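Local coordinates for protein ORF10 (PDB 6RIW) that probably catalyses chain-extending condensation in polyunsaturated fatty acid synthesis, this chain being the ketosynthase-chain length factor didomain of a longer synthase protein, at residues Val96-Gln99 and Ala100-Ala104; Lys523-Lys526 and Gly527-Glu531; Ile699-Ile702 and Thr703-His707. All blocks are in the same frame, centred on the assembly; numbering follows the deposited sequence.

Contact 1: Val96-Gln99 and Ala100-Ala104; sequences VTKQ and ALTDA
Thr102 turns its hydroxyl back onto the helix and gives its proton to the carbonyl of Lys98, with OG1 2.7 Å from Lys98 O. The same oxygen accepts the backbone N-H of Thr102, at 2.9 Å from Thr102 N to Lys98 O, so one carbonyl is gripped twice by one residue, from opposite faces of its plane. The first torsion explains the reach: OG1 stands anti to the carbonyl carbon, beside the backbone N (chi1 -60°), and therefore over the preceding turn. This is the exposed side of helix 88-104. Here Lys98 sends its NZ outside the helix, to the backbone oxygen of Ser74, with a cation-pi contact to Tyr76.

The buried side is packed with methyl and methylene groups. Thr97 and Leu101 lie side by side and point the same way, CG2 of Thr97 being 4.1 Å from CD1 of Leu101. Nearer the backbone, Leu101 CB comes within 3.5 Å of Thr97 O, the acceptor of its own N-H. That bond is nearly straight, with an angle of 169° at the hydrogen. Ala100 offers no more than a methyl group, and its CB packs 3.2 Å from Val96 O; outside the helix it meets Ala10 of strand 4-12 and Met265 and Val267 of strand 259-270. The hydroxyl of Thr97 is also spent on the helix, bonded to Gly93 O one turn earlier.

Nonpolar carbon thus seats this last stretch of the helix on the strands of the ketosynthase half. The two threonine hydroxyls are absorbed by main-chain carbonyls one turn back, which implies that neither the buried nor the solvent-facing one needs a side-chain partner to satisfy its proton.

Contact 2: Lys523-Lys526 and Gly527-Glu531; sequences KAPK and GSYVE
Tyr529 reaches back along the chain to hydrogen-bond the carbonyl of Pro525, its OH lying 2.8 Å from Pro525 O. The hydroxyl is the donor, and it approaches at 138° to the C=O bond with a 21° tilt from the carbonyl plane. The oxygen sits in the plane of the ring at its edge, where CE2 of Tyr529 is also close, 3.2 Å from Pro525 O. A first torsion of -62° sets the ring up for this: CG lies anti to the carbonyl carbon of Tyr529, and the phenol is carried back beside the preceding residues.

Two further hydrogen bonds shape the chain within its halves. Tyr529 N makes a weak bond to Gly527 O, closing an inverse gamma turn centred on Ser528. Nearer the start, the curled side chain of Lys523 brings NZ to 2.9 Å from Ala524 O, while a salt bridge to Glu500 takes up its charge.

Van der Waals contact is sparser. The side chains of Pro525 and Tyr529 cross at about a right angle, and CD of the proline comes 3.8 Å from OH of the tyrosine. Nonpolar neighbours complete the packing: Val741, on strand 741-752, touches both of these side chains, and Leu501 and Pro502 also pack against the phenol.

Taken together, the inverse gamma turn kinks the chain at Ser528, and the Tyr529 side chain reaches back to the carbonyl four residues earlier. The turn begins within the short, weakly bonded strand 527-528, parallel to strand 741-752 in the second ketosynthase-like unit, a member of the thiolase superfamily.

Contact 3: Ile699-Ile702 and Thr703-His707; sequences IENI and TLRQH
Asn701 and Arg705 lean across each other at a slant one helical turn apart, with the amide and guanidinium planes turned 64° from each other. NE of Arg705 points at OD1 of Asn701, 3.0 Å away, and the bond is nearly straight (165° at the hydrogen). The oxygen lies at the guanidinium edge, close to its plane, and a water in that plane links the same OD1 to Arg705 NH2. A first torsion of -54° puts CG of Arg705 against the amide, 3.6 Å from Asn701 ND2, and the bend at chi2 then swings CD and NE round to OD1. A methionine here would probably leave OD1 without its N-H donor and the water without one of its anchoring ends. The other amide end is held too, by ND2 bonding to Ser696 O.

On another side of the helix, Thr703 OG1 donates to Ile699 O at 2.8 Å. Its own backbone N-H reaches that oxygen from the opposite face of the carbonyl plane. Leu136 of helix 129-148 packs on both Ile699 and Thr703, as does helix 513-519.

An i to i+4 side-chain bond and a threonine hydroxyl returned to the carbonyl four residues back are both familiar in alpha-helices, here the short buried helix 699-706 of the second ketosynthase-like unit.

The three contacts are separate and local, and none touches another. Contact 1 belongs to the first ketosynthase unit, whereas contacts 2 and 3 share the second, which on the order of the didomain is probably the chain length factor. Contacts 2 and 3 are neighbours, their centres about 13 Å apart and their nearest atoms about 5 Å. Contact 1 lies far off, about 45 Å from contact 2 and 35 Å from contact 3 between centres, and on the opposite side of the chain's centre from contact 2. All three lie away from the magnesium site of Met1 and Lys286 and are local structural contacts within the two units.

Contact 1: Val96-Gln99 and Ala100-Ala104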
loop_
_atom_site.group_PDB
_atom_site.type_symbol
_atom_site.label_atom_id
_atom_site.label_comp_id
_atom_site.label_asym_id
_atom_site.label_seq_id
_atom_site.Cartn_x
_atom_site.Cartn_y
_atom_site.Cartn_z
ATOM N N VAL A 96 11.004 0.206 15.287
ATOM C CA VAL A 96 11.673 -1.045 14.919
ATOM C C VAL A 96 12.871 -0.790 14.005
ATOM O O VAL A 96 13.815 -1.587 13.992
ATOM C CB VAL A 96 10.703 -2.069 14.291
ATOM C CG1 VAL A 96 9.646 -2.491 15.335
ATOM C CG2 VAL A 96 10.061 -1.524 12.984
ATOM N N THR A 97 12.879 0.314 13.254
ATOM C CA THR A 97 14.067 0.650 12.470
ATOM C C THR A 97 15.258 0.956 13.377
ATOM O O THR A 97 16.348 0.392 13.199
ATOM C CB THR A 97 13.773 1.830 11.548
ATOM O OG1 THR A 97 12.843 1.409 10.547
ATOM C CG2 THR A 97 15.050 2.263 10.827
ATOM N N LYS A 98 15.066 1.848 14.348
ATOM C CA LYS A 98 16.136 2.209 15.280
ATOM C C LYS A 98 16.620 0.986 16.044
ATOM O O LYS A 98 17.833 0.771 16.196
ATOM C CB LYS A 98 15.641 3.279 16.259
ATOM C CG LYS A 98 16.728 3.961 17.099
ATOM C CD LYS A 98 16.343 5.420 17.322
ATOM C CE LYS A 98 16.890 6.001 18.607
ATOM N NZ LYS A 98 15.807 6.826 19.255
ATOM N N GLN A 99 15.683 0.181 16.542
ATOM C CA GLN A 99 16.062 -0.982 17.338
ATOM C C GLN A 99 16.812 -2.003 16.496
ATOM O O GLN A 99 17.802 -2.588 16.957
ATOM C CB GLN A 99 14.820 -1.620 17.972
ATOM C CG GLN A 99 14.133 -0.743 19.049
ATOM C CD GLN A 99 15.040 -0.460 20.237
ATOM O OE1 GLN A 99 15.624 -1.371 20.815
ATOM N NE2 GLN A 99 15.172 0.809 20.591
ATOM N N ALA A 100 16.356 -2.234 15.263
ATOM C CA ALA A 100 17.015 -3.227 14.421
ATOM C C ALA A 100 18.404 -2.767 14.013
ATOM O O ALA A 100 19.346 -3.563 14.024
ATOM C CB ALA A 100 16.168 -3.539 13.181
ATOM N N LEU A 101 18.557 -1.492 13.632
ATOM C CA LEU A 101 19.881 -0.999 13.268
ATOM C C LEU A 101 20.810 -0.981 14.478
ATOM O O LEU A 101 21.995 -1.324 14.369
ATOM C CB LEU A 101 19.766 0.391 12.650
ATOM C CG LEU A 101 19.312 0.300 11.192
ATOM C CD1 LEU A 101 19.058 1.688 10.666
ATOM C CD2 LEU A 101 20.363 -0.418 10.357
ATOM N N THR A 102 20.283 -0.617 15.643
ATOM C CA THR A 102 21.102 -0.638 16.850
ATOM C C THR A 102 21.487 -2.065 17.216
ATOM O O THR A 102 22.624 -2.324 17.625
ATOM C CB THR A 102 20.350 0.048 17.991
ATOM O OG1 THR A 102 20.086 1.405 17.612
ATOM C CG2 THR A 102 21.201 0.055 19.261
ATOM N N ASP A 103 20.560 -3.009 17.040
ATOM C CA ASP A 103 20.869 -4.423 17.238
ATOM C C ASP A 103 21.997 -4.877 16.321
ATOM O O ASP A 103 22.902 -5.609 16.748
ATOM C CB ASP A 103 19.621 -5.272 16.987
ATOM C CG ASP A 103 19.827 -6.720 17.358
ATOM O OD1 ASP A 103 20.341 -6.961 18.461
ATOM O OD2 ASP A 103 19.475 -7.622 16.563
ATOM N N ALA A 104 21.958 -4.466 15.052
ATOM C CA ALA A 104 22.996 -4.886 14.118
ATOM C C ALA A 104 24.302 -4.134 14.312
ATOM O O ALA A 104 25.334 -4.578 13.801
ATOM C CB ALA A 104 22.519 -4.712 12.673
#

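Contact 2: Lys523-Lys526 and Gly527-Glu531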
loop_
_atom_site.group_PDB
_atom_site.type_symbol
_atom_site.label_atom_id
_atom_site.label_comp_id
_atom_site.label_asym_id
_atom_site.label_seq_id
_atom_site.Cartn_x
_atom_site.Cartn_y
_atom_site.Cartn_z
ATOM N N LYS A 523 -14.064 28.261 -5.569
ATOM C CA LYS A 523 -14.773 27.317 -6.419
ATOM C C LYS A 523 -13.980 26.022 -6.404
ATOM O O LYS A 523 -12.808 26.009 -6.017
ATOM C CB LYS A 523 -14.908 27.848 -7.864
ATOM C CG LYS A 523 -13.552 28.091 -8.552
ATOM C CD LYS A 523 -13.714 28.612 -9.985
ATOM C CE LYS A 523 -14.393 27.580 -10.886
ATOM N NZ LYS A 523 -13.366 26.638 -11.377
ATOM N N ALA A 524 -14.612 24.930 -6.810
ATOM C CA ALA A 524 -13.822 23.734 -7.079
ATOM C C ALA A 524 -12.921 24.035 -8.278
ATOM O O ALA A 524 -13.390 24.647 -9.251
ATOM C CB ALA A 524 -14.720 22.531 -7.374
ATOM N N PRO A 525 -11.626 23.694 -8.229
ATOM C CA PRO A 525 -10.723 24.091 -9.319
ATOM C C PRO A 525 -11.153 23.486 -10.636
ATOM O O PRO A 525 -11.672 22.378 -10.694
ATOM C CB PRO A 525 -9.351 23.542 -8.885
ATOM C CG PRO A 525 -9.446 23.360 -7.427
ATOM C CD PRO A 525 -10.904 23.040 -7.121
ATOM N N LYS A 526 -10.901 24.219 -11.714
ATOM C CA LYS A 526 -11.001 23.597 -13.017
ATOM C C LYS A 526 -9.839 22.615 -13.149
ATOM O O LYS A 526 -8.711 22.953 -12.787
ATOM C CB LYS A 526 -10.944 24.675 -14.097
ATOM C CG LYS A 526 -11.206 24.122 -15.486
ATOM C CD LYS A 526 -11.600 25.247 -16.440
ATOM C CE LYS A 526 -11.611 24.751 -17.883
ATOM N NZ LYS A 526 -11.594 25.928 -18.800
ATOM N N GLY A 527 -10.102 21.402 -13.642
ATOM C CA GLY A 527 -9.021 20.431 -13.738
ATOM C C GLY A 527 -9.371 19.243 -14.604
ATOM O O GLY A 527 -10.451 19.156 -15.196
ATOM N N SER A 528 -8.435 18.303 -14.680
ATOM C CA SER A 528 -8.632 17.140 -15.550
ATOM C C SER A 528 -9.319 16.020 -14.759
ATOM O O SER A 528 -8.724 15.026 -14.338
ATOM C CB SER A 528 -7.302 16.708 -16.152
ATOM O OG SER A 528 -7.452 15.585 -16.999
ATOM N N TYR A 529 -10.615 16.213 -14.537
ATOM C CA TYR A 529 -11.391 15.252 -13.776
ATOM C C TYR A 529 -11.858 14.133 -14.685
ATOM O O TYR A 529 -12.111 14.336 -15.884
ATOM C CB TYR A 529 -12.625 15.899 -13.142
ATOM C CG TYR A 529 -12.337 16.983 -12.144
ATOM C CD1 TYR A 529 -11.963 16.667 -10.838
ATOM C CD2 TYR A 529 -12.415 18.340 -12.501
ATOM C CE1 TYR A 529 -11.699 17.659 -9.906
ATOM C CE2 TYR A 529 -12.138 19.332 -11.569
ATOM C CZ TYR A 529 -11.799 18.982 -10.270
ATOM O OH TYR A 529 -11.531 19.980 -9.347
ATOM N N VAL A 530 -12.028 12.957 -14.090
ATOM C CA VAL A 530 -12.686 11.830 -14.739
ATOM C C VAL A 530 -14.134 11.804 -14.248
ATOM O O VAL A 530 -14.389 11.584 -13.060
ATOM C CB VAL A 530 -11.967 10.507 -14.439
ATOM C CG1 VAL A 530 -12.774 9.325 -14.993
ATOM C CG2 VAL A 530 -10.566 10.512 -15.034
ATOM N N GLU A 531 -15.100 12.018 -15.153
ATOM C CA GLU A 531 -16.489 12.016 -14.700
ATOM C C GLU A 531 -17.019 10.599 -14.518
ATOM O O GLU A 531 -17.757 10.323 -13.565
ATOM C CB GLU A 531 -17.378 12.803 -15.682
ATOM C CG GLU A 531 -18.893 12.624 -15.397
ATOM C CD GLU A 531 -19.776 13.701 -16.037
ATOM O OE1 GLU A 531 -19.317 14.392 -16.978
ATOM O OE2 GLU A 531 -20.941 13.844 -15.593
#

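Contact 3: Ile699-Ile702 and Thr703-His707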
loop_
_atom_site.group_PDB
_atom_site.type_symbol
_atom_site.label_atom_id
_atom_site.label_comp_id
_atom_site.label_asym_id
_atom_site.label_seq_id
_atom_site.Cartn_x
_atom_site.Cartn_y
_atom_site.Cartn_z
ATOM N N ILE A 699 -12.280 15.416 -3.430
ATOM C CA ILE A 699 -12.155 16.551 -2.525
ATOM C C ILE A 699 -11.100 16.264 -1.461
ATOM O O ILE A 699 -10.414 17.181 -0.983
ATOM C CB ILE A 699 -13.514 16.920 -1.898
ATOM C CG1 ILE A 699 -13.408 18.289 -1.209
ATOM C CG2 ILE A 699 -14.029 15.782 -0.953
ATOM C CD1 ILE A 699 -14.758 18.878 -0.722
ATOM N N GLU A 700 -10.932 14.998 -1.092
ATOM C CA GLU A 700 -9.918 14.659 -0.094
ATOM C C GLU A 700 -8.521 14.965 -0.613
ATOM O O GLU A 700 -7.675 15.490 0.125
ATOM C CB GLU A 700 -10.021 13.184 0.285
ATOM C CG GLU A 700 -11.295 12.831 1.040
ATOM C CD GLU A 700 -12.461 12.405 0.147
ATOM O OE1 GLU A 700 -12.460 12.715 -1.077
ATOM O OE2 GLU A 700 -13.397 11.766 0.677
ATOM N N ASN A 701 -8.253 14.638 -1.880
ATOM C CA ASN A 701 -6.928 14.954 -2.398
ATOM C C ASN A 701 -6.722 16.448 -2.560
ATOM O O ASN A 701 -5.627 16.947 -2.302
ATOM C CB ASN A 701 -6.637 14.265 -3.724
ATOM C CG ASN A 701 -5.182 14.449 -4.127
ATOM O OD1 ASN A 701 -4.281 13.996 -3.409
ATOM N ND2 ASN A 701 -4.938 15.140 -5.235
ATOM N N ILE A 702 -7.743 17.188 -2.997
ATOM C CA ILE A 702 -7.556 18.632 -3.111
ATOM C C ILE A 702 -7.260 19.232 -1.731
ATOM O O ILE A 702 -6.332 20.045 -1.565
ATOM C CB ILE A 702 -8.779 19.298 -3.781
ATOM C CG1 ILE A 702 -8.620 19.384 -5.303
ATOM C CG2 ILE A 702 -8.859 20.787 -3.336
ATOM C CD1 ILE A 702 -8.390 18.067 -6.003
ATOM N N THR A 703 -8.023 18.812 -0.723
ATOM C CA THR A 703 -7.781 19.204 0.669
ATOM C C THR A 703 -6.352 18.896 1.111
ATOM O O THR A 703 -5.661 19.753 1.678
ATOM C CB THR A 703 -8.766 18.456 1.579
ATOM O OG1 THR A 703 -10.101 18.822 1.236
ATOM C CG2 THR A 703 -8.518 18.794 3.050
ATOM N N LEU A 704 -5.899 17.670 0.865
ATOM C CA LEU A 704 -4.555 17.270 1.271
ATOM C C LEU A 704 -3.482 18.109 0.582
ATOM O O LEU A 704 -2.555 18.615 1.232
ATOM C CB LEU A 704 -4.350 15.778 0.963
ATOM C CG LEU A 704 -2.918 15.264 1.162
ATOM C CD1 LEU A 704 -2.468 15.507 2.618
ATOM C CD2 LEU A 704 -2.807 13.786 0.797
ATOM N N ARG A 705 -3.547 18.219 -0.752
ATOM C CA ARG A 705 -2.431 18.832 -1.456
ATOM C C ARG A 705 -2.391 20.328 -1.256
ATOM O O ARG A 705 -1.303 20.910 -1.324
ATOM C CB ARG A 705 -2.487 18.490 -2.954
ATOM C CG ARG A 705 -2.563 16.958 -3.205
ATOM C CD ARG A 705 -1.343 16.217 -2.655
ATOM N NE ARG A 705 -1.491 14.763 -2.824
ATOM C CZ ARG A 705 -0.541 13.865 -2.562
ATOM N NH1 ARG A 705 0.666 14.247 -2.127
ATOM N NH2 ARG A 705 -0.804 12.570 -2.740
ATOM N N GLN A 706 -3.528 20.951 -0.937
ATOM C CA GLN A 706 -3.500 22.365 -0.555
ATOM C C GLN A 706 -2.594 22.627 0.642
ATOM O O GLN A 706 -2.118 23.756 0.810
ATOM C CB GLN A 706 -4.912 22.861 -0.219
ATOM C CG GLN A 706 -5.705 23.313 -1.431
ATOM C CD GLN A 706 -6.764 24.315 -1.035
ATOM O OE1 GLN A 706 -6.845 25.386 -1.621
ATOM N NE2 GLN A 706 -7.559 23.990 0.010
ATOM N N HIS A 707 -2.388 21.629 1.513
ATOM C CA HIS A 707 -1.474 21.801 2.641
ATOM C C HIS A 707 -0.025 21.979 2.208
ATOM O O HIS A 707 0.767 22.497 2.994
ATOM C CB HIS A 707 -1.542 20.612 3.622
ATOM C CG HIS A 707 -2.887 20.414 4.244
ATOM N ND1 HIS A 707 -3.571 21.433 4.867
ATOM C CD2 HIS A 707 -3.685 19.317 4.328
ATOM C CE1 HIS A 707 -4.729 20.976 5.316
ATOM N NE2 HIS A 707 -4.832 19.699 4.991
HETATM O O HOH W 1 -3.100 11.133 -3.824
#